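Agarase (Pseudoalteromonas fuliginea, PDB 6XJ9) probably hydrolyses the beta-1,4-glycosidic linkages of agarose, a polysaccharide of red algal cell walls. Local coordinates at residues 272-277 with 296-301; 303-308 with 426-431. All coordinates share one frame; numbering follows the deposited sequence.

How the contacts relate
From the N terminus, the chain passes helix 242-252 and enters a loop holding residues 272-277. It then forms strands 282-286 and 289-293 and returns at 296-301, so contact 1 closes a short loop, tying the loop after helix 242-252 to the turn before strand 299-305. Contact 2 opens just beyond, at 303-308, and closes a 117-residue excursion, tying that strand to the C-terminal end of helix 413-428. The two loops are in series, neither nested nor crossed, and strand 299-305 serves both. With centres about 20 Å apart, the contacts still meet through Ser431: its OG lies 2.7 Å from Leu301 O and its O 2.7 Å from Tyr300 OH, both probable hydrogen bonds.

Contact 1 of 2, residues 272-277 with 296-301; sequences GPKLEA and DGYLYL
Leu275 and Gly297 join two backbone runs whose touching parts (273-277 and 296-299) run 142° apart, through a nearly straight bond from Leu275 N to Gly297 O (2.8 Å, 166° at the hydrogen). Gly297 belongs to the turn of the beta-hairpin formed by strands 289-293 and 299-305, a turn braced by Asp294, whose OD1 bonds the backbone N of both Asp296 and Tyr298. Segment 272-277 lies against this turn. Gly297 CA approaches Leu275 O at 3.4 Å in a CA-H...O contact, and a side chain at this glycine would collide with that same oxygen. A bend in the Lys274 chain at chi2 (112°) lays CD over one face of the Tyr298 ring, 3.8 Å from the ring centroid, a CH-pi contact. CE continues past CZ toward the phenol oxygen. A serine in place of Tyr298 would probably leave the lysine methylenes without a surface to lie on and set that chain free to turn. Leu299 takes two apolar neighbours: its CG meets Pro273 CG at 3.9 Å, the two side chains crossing at about a right angle, while its CD2 touches Leu275 CD2. A water bridges the backbones, donating to Pro273 O at 2.7 Å and accepting from Leu299 N at 2.9 Å.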
loop_
_atom_site.group_PDB
_atom_site.type_symbol
_atom_site.label_atom_id
_atom_site.label_comp_id
_atom_site.label_asym_id
_atom_site.label_seq_id
_atom_site.Cartn_x
_atom_site.Cartn_y
_atom_site.Cartn_z
ATOM N N GLY A 272 7.803 9.000 -29.223
ATOM C CA GLY A 272 6.653 9.630 -29.851
ATOM C C GLY A 272 7.073 10.536 -31.001
ATOM O O GLY A 272 8.227 10.523 -31.404
ATOM N N PRO A 273 6.176 11.391 -31.530
ATOM C CA PRO A 273 6.517 12.245 -32.669
ATOM C C PRO A 273 7.628 13.240 -32.351
ATOM O O PRO A 273 7.838 13.614 -31.197
ATOM C CB PRO A 273 5.215 13.009 -32.949
ATOM C CG PRO A 273 4.464 12.976 -31.630
ATOM C CD PRO A 273 4.816 11.636 -31.023
ATOM N N LYS A 274 8.347 13.654 -33.396
ATOM C CA LYS A 274 9.375 14.671 -33.251
ATOM C C LYS A 274 8.924 15.911 -34.013
ATOM O O LYS A 274 8.697 15.854 -35.219
ATOM C CB LYS A 274 10.715 14.158 -33.780
ATOM C CG LYS A 274 11.923 15.007 -33.408
ATOM C CD LYS A 274 12.844 14.299 -32.445
ATOM C CE LYS A 274 14.154 15.023 -32.227
ATOM N NZ LYS A 274 14.793 15.414 -33.506
ATOM N N LEU A 275 8.776 17.013 -33.275
ATOM C CA LEU A 275 8.267 18.279 -33.778
ATOM C C LEU A 275 9.450 19.236 -33.903
ATOM O O LEU A 275 10.566 18.867 -33.562
ATOM C CB LEU A 275 7.266 18.823 -32.750
ATOM C CG LEU A 275 5.847 18.258 -32.785
ATOM C CD1 LEU A 275 5.839 16.745 -32.721
ATOM C CD2 LEU A 275 5.005 18.842 -31.658
ATOM N N GLU A 276 9.187 20.467 -34.362
ATOM C CA GLU A 276 10.209 21.495 -34.481
ATOM C C GLU A 276 10.898 21.679 -33.131
ATOM O O GLU A 276 10.228 21.870 -32.115
ATOM C CB GLU A 276 9.580 22.805 -34.969
ATOM C CG GLU A 276 10.525 23.995 -34.897
ATOM C CD GLU A 276 9.980 25.324 -35.394
ATOM O OE1 GLU A 276 10.764 26.091 -35.972
ATOM O OE2 GLU A 276 8.781 25.596 -35.205
ATOM N N ALA A 277 12.237 21.599 -33.133
ATOM C CA ALA A 277 13.032 21.863 -31.943
ATOM C C ALA A 277 13.435 23.335 -31.915
ATOM O O ALA A 277 14.265 23.774 -32.707
ATOM C CB ALA A 277 14.239 20.957 -31.910
ATOM N N ASP A 296 14.006 19.847 -27.746
ATOM C CA ASP A 296 14.450 18.941 -28.798
ATOM C C ASP A 296 13.281 18.506 -29.686
ATOM O O ASP A 296 13.483 17.811 -30.680
ATOM C CB ASP A 296 15.166 17.721 -28.203
ATOM C CG ASP A 296 16.444 18.078 -27.466
ATOM O OD1 ASP A 296 17.039 19.123 -27.810
ATOM O OD2 ASP A 296 16.848 17.303 -26.571
ATOM N N GLY A 297 12.063 18.932 -29.335
ATOM C CA GLY A 297 10.892 18.718 -30.180
ATOM C C GLY A 297 10.073 17.477 -29.815
ATOM O O GLY A 297 9.147 17.114 -30.545
ATOM N N TYR A 298 10.405 16.824 -28.693
ATOM C CA TYR A 298 9.639 15.669 -28.253
ATOM C C TYR A 298 8.456 16.144 -27.416
ATOM O O TYR A 298 8.569 17.150 -26.724
ATOM C CB TYR A 298 10.483 14.766 -27.351
ATOM C CG TYR A 298 11.666 14.150 -28.043
ATOM C CD1 TYR A 298 11.507 13.044 -28.862
ATOM C CD2 TYR A 298 12.933 14.695 -27.911
ATOM C CE1 TYR A 298 12.580 12.479 -29.528
ATOM C CE2 TYR A 298 14.023 14.134 -28.560
ATOM C CZ TYR A 298 13.842 13.022 -29.366
ATOM O OH TYR A 298 14.892 12.464 -30.028
ATOM N N LEU A 299 7.357 15.380 -27.437
ATOM C CA LEU A 299 6.200 15.702 -26.607
ATOM C C LEU A 299 6.578 15.629 -25.131
ATOM O O LEU A 299 7.454 14.857 -24.746
ATOM C CB LEU A 299 5.018 14.778 -26.924
ATOM C CG LEU A 299 4.357 14.927 -28.296
ATOM C CD1 LEU A 299 2.957 14.345 -28.254
ATOM C CD2 LEU A 299 4.306 16.379 -28.760
ATOM N N TYR A 300 5.897 16.438 -24.310
ATOM C CA TYR A 300 6.277 16.624 -22.916
ATOM C C TYR A 300 5.035 16.974 -22.110
ATOM O O TYR A 300 4.233 17.799 -22.533
ATOM C CB TYR A 300 7.334 17.728 -22.807
ATOM C CG TYR A 300 7.849 18.058 -21.425
ATOM C CD1 TYR A 300 8.897 17.352 -20.851
ATOM C CD2 TYR A 300 7.299 19.102 -20.697
ATOM C CE1 TYR A 300 9.363 17.661 -19.578
ATOM C CE2 TYR A 300 7.758 19.429 -19.433
ATOM C CZ TYR A 300 8.799 18.713 -18.867
ATOM O OH TYR A 300 9.256 19.062 -17.623
ATOM N N LEU A 301 4.877 16.294 -20.970
ATOM C CA LEU A 301 3.876 16.635 -19.970
ATOM C C LEU A 301 4.620 16.951 -18.675
ATOM O O LEU A 301 5.642 16.329 -18.391
ATOM C CB LEU A 301 2.945 15.438 -19.776
ATOM C CG LEU A 301 2.147 14.978 -20.996
ATOM C CD1 LEU A 301 1.462 13.660 -20.699
ATOM C CD2 LEU A 301 1.120 16.013 -21.431
HETATM O O HOH W 1 7.382 12.767 -28.646
#

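Contact 2 of 2, residues 303-308 with 426-431; sequences TGIDII and ITWGFS
Thr303 and Ser431 grip each other by a reciprocal pair of hydrogen bonds, each pairing the backbone N of one residue with the side-chain oxygen of the other. Thr303 N donates almost straight to Ser431 OG at 2.7 Å, and Ser431 N donates to Thr303 OG1 at 3.1 Å. Both hydroxyls sit between their own backbone N and carbonyl carbon (chi1 65° for Thr303, 70° for Ser431), a rotation that sets each oxygen beside both of its own main-chain arms and faces it to the partner's N-H. Each buried oxygen has a further polar partner: Thr303 OG1 bonds Asn755 OD1 of helix 745-763, and Ser431 OG bonds Leu301 O. This is probably the first beta-alpha-beta crossover of the (beta/alpha)8 barrel expected for this family: Gly304 is backbone-bonded to Trp714 and Ile305 to Gly434, in the run after helix 413-428. That helix ends in a Schellman motif at Gly429, which has positive phi and bonds back from its N to Ile426 O at 3.0 Å. Phe430, with CG anti to its carbonyl carbon (chi1 -76°), brings its ring against the strand backbone: CD1 lies 3.2 Å from Gly304 N, and Thr303 OG1 stands at the ring edge. Ile305 CG1 lies over a face of this ring. The isoleucine's CD1 reaches Phe430 CE2 at 3.6 Å and lies at the edge of the Trp428 indole, near its plane, 4.3 Å from CZ3.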
loop_
_atom_site.group_PDB
_atom_site.type_symbol
_atom_site.label_atom_id
_atom_site.label_comp_id
_atom_site.label_asym_id
_atom_site.label_seq_id
_atom_site.Cartn_x
_atom_site.Cartn_y
_atom_site.Cartn_z
ATOM N N THR A 303 5.123 16.753 -14.899
ATOM C CA THR A 303 4.856 16.128 -13.616
ATOM C C THR A 303 6.009 16.469 -12.677
ATOM O O THR A 303 7.134 16.722 -13.117
ATOM C CB THR A 303 4.640 14.612 -13.739
ATOM O OG1 THR A 303 5.865 14.027 -14.193
ATOM C CG2 THR A 303 3.512 14.254 -14.684
ATOM N N GLY A 304 5.709 16.513 -11.376
ATOM C CA GLY A 304 6.712 16.943 -10.419
ATOM C C GLY A 304 6.065 17.483 -9.151
ATOM O O GLY A 304 4.862 17.337 -8.962
ATOM N N ILE A 305 6.888 18.140 -8.328
ATOM C CA ILE A 305 6.589 18.426 -6.941
ATOM C C ILE A 305 7.004 19.865 -6.658
ATOM O O ILE A 305 8.063 20.319 -7.107
ATOM C CB ILE A 305 7.357 17.420 -6.051
ATOM C CG1 ILE A 305 6.833 15.988 -6.194
ATOM C CG2 ILE A 305 7.365 17.867 -4.607
ATOM C CD1 ILE A 305 7.759 14.912 -5.639
ATOM N N ASP A 306 6.199 20.555 -5.848
ATOM C CA ASP A 306 6.472 21.943 -5.519
ATOM C C ASP A 306 7.302 22.029 -4.244
ATOM O O ASP A 306 7.365 21.078 -3.469
ATOM C CB ASP A 306 5.181 22.731 -5.303
ATOM C CG ASP A 306 4.198 22.707 -6.462
ATOM O OD1 ASP A 306 4.630 22.940 -7.620
ATOM O OD2 ASP A 306 2.988 22.495 -6.194
ATOM N N ILE A 307 7.905 23.204 -4.027
ATOM C CA ILE A 307 8.629 23.523 -2.800
ATOM C C ILE A 307 9.841 22.592 -2.666
ATOM O O ILE A 307 10.018 21.911 -1.650
ATOM C CB ILE A 307 7.700 23.519 -1.557
ATOM C CG1 ILE A 307 6.375 24.235 -1.836
ATOM C CG2 ILE A 307 8.407 24.123 -0.347
ATOM C CD1 ILE A 307 6.458 25.742 -1.739
ATOM N N ILE A 308 10.681 22.584 -3.710
ATOM C CA ILE A 308 11.982 21.931 -3.646
ATOM C C ILE A 308 12.970 22.929 -3.054
ATOM O O ILE A 308 13.810 23.480 -3.768
ATOM C CB ILE A 308 12.464 21.443 -5.026
ATOM C CG1 ILE A 308 11.358 20.774 -5.847
ATOM C CG2 ILE A 308 13.693 20.542 -4.876
ATOM C CD1 ILE A 308 10.842 19.493 -5.265
ATOM N N ILE A 426 14.416 11.786 -11.291
ATOM C CA ILE A 426 14.675 10.918 -12.430
ATOM C C ILE A 426 14.062 9.550 -12.143
ATOM O O ILE A 426 13.335 9.011 -12.977
ATOM C CB ILE A 426 16.192 10.766 -12.725
ATOM C CG1 ILE A 426 16.910 12.078 -13.071
ATOM C CG2 ILE A 426 16.434 9.675 -13.763
ATOM C CD1 ILE A 426 16.328 12.842 -14.235
ATOM N N THR A 427 14.378 8.990 -10.968
ATOM C CA THR A 427 14.040 7.607 -10.662
ATOM C C THR A 427 12.521 7.455 -10.569
ATOM O O THR A 427 11.958 6.443 -10.988
ATOM C CB THR A 427 14.699 7.156 -9.351
ATOM O OG1 THR A 427 16.080 7.510 -9.375
ATOM C CG2 THR A 427 14.567 5.669 -9.096
ATOM N N TRP A 428 11.869 8.482 -10.009
ATOM C CA TRP A 428 10.434 8.435 -9.794
ATOM C C TRP A 428 9.691 8.756 -11.087
ATOM O O TRP A 428 8.471 8.609 -11.139
ATOM C CB TRP A 428 10.015 9.372 -8.653
ATOM C CG TRP A 428 10.689 9.063 -7.350
ATOM C CD1 TRP A 428 11.316 7.900 -7.000
ATOM C CD2 TRP A 428 10.783 9.926 -6.206
ATOM N NE1 TRP A 428 11.835 8.001 -5.740
ATOM C CE2 TRP A 428 11.517 9.227 -5.222
ATOM C CE3 TRP A 428 10.334 11.223 -5.920
ATOM C CZ2 TRP A 428 11.777 9.769 -3.963
ATOM C CZ3 TRP A 428 10.602 11.762 -4.682
ATOM C CH2 TRP A 428 11.316 11.045 -3.721
ATOM N N GLY A 429 10.437 9.202 -12.111
ATOM C CA GLY A 429 9.871 9.439 -13.430
ATOM C C GLY A 429 9.308 10.853 -13.620
ATOM O O GLY A 429 8.714 11.153 -14.653
ATOM N N PHE A 430 9.496 11.740 -12.641
ATOM C CA PHE A 430 8.916 13.069 -12.766
ATOM C C PHE A 430 9.637 13.854 -13.867
ATOM O O PHE A 430 10.871 13.875 -13.936
ATOM C CB PHE A 430 8.931 13.809 -11.424
ATOM C CG PHE A 430 7.885 13.381 -10.424
ATOM C CD1 PHE A 430 6.530 13.492 -10.711
ATOM C CD2 PHE A 430 8.249 12.878 -9.184
ATOM C CE1 PHE A 430 5.566 13.117 -9.788
ATOM C CE2 PHE A 430 7.283 12.489 -8.267
ATOM C CZ PHE A 430 5.942 12.615 -8.567
ATOM N N SER A 431 8.845 14.559 -14.684
ATOM C CA SER A 431 9.359 15.292 -15.830
ATOM C C SER A 431 10.000 16.623 -15.440
ATOM O O SER A 431 10.681 17.219 -16.278
ATOM C CB SER A 431 8.288 15.527 -16.849
ATOM O OG SER A 431 7.346 16.465 -16.349
#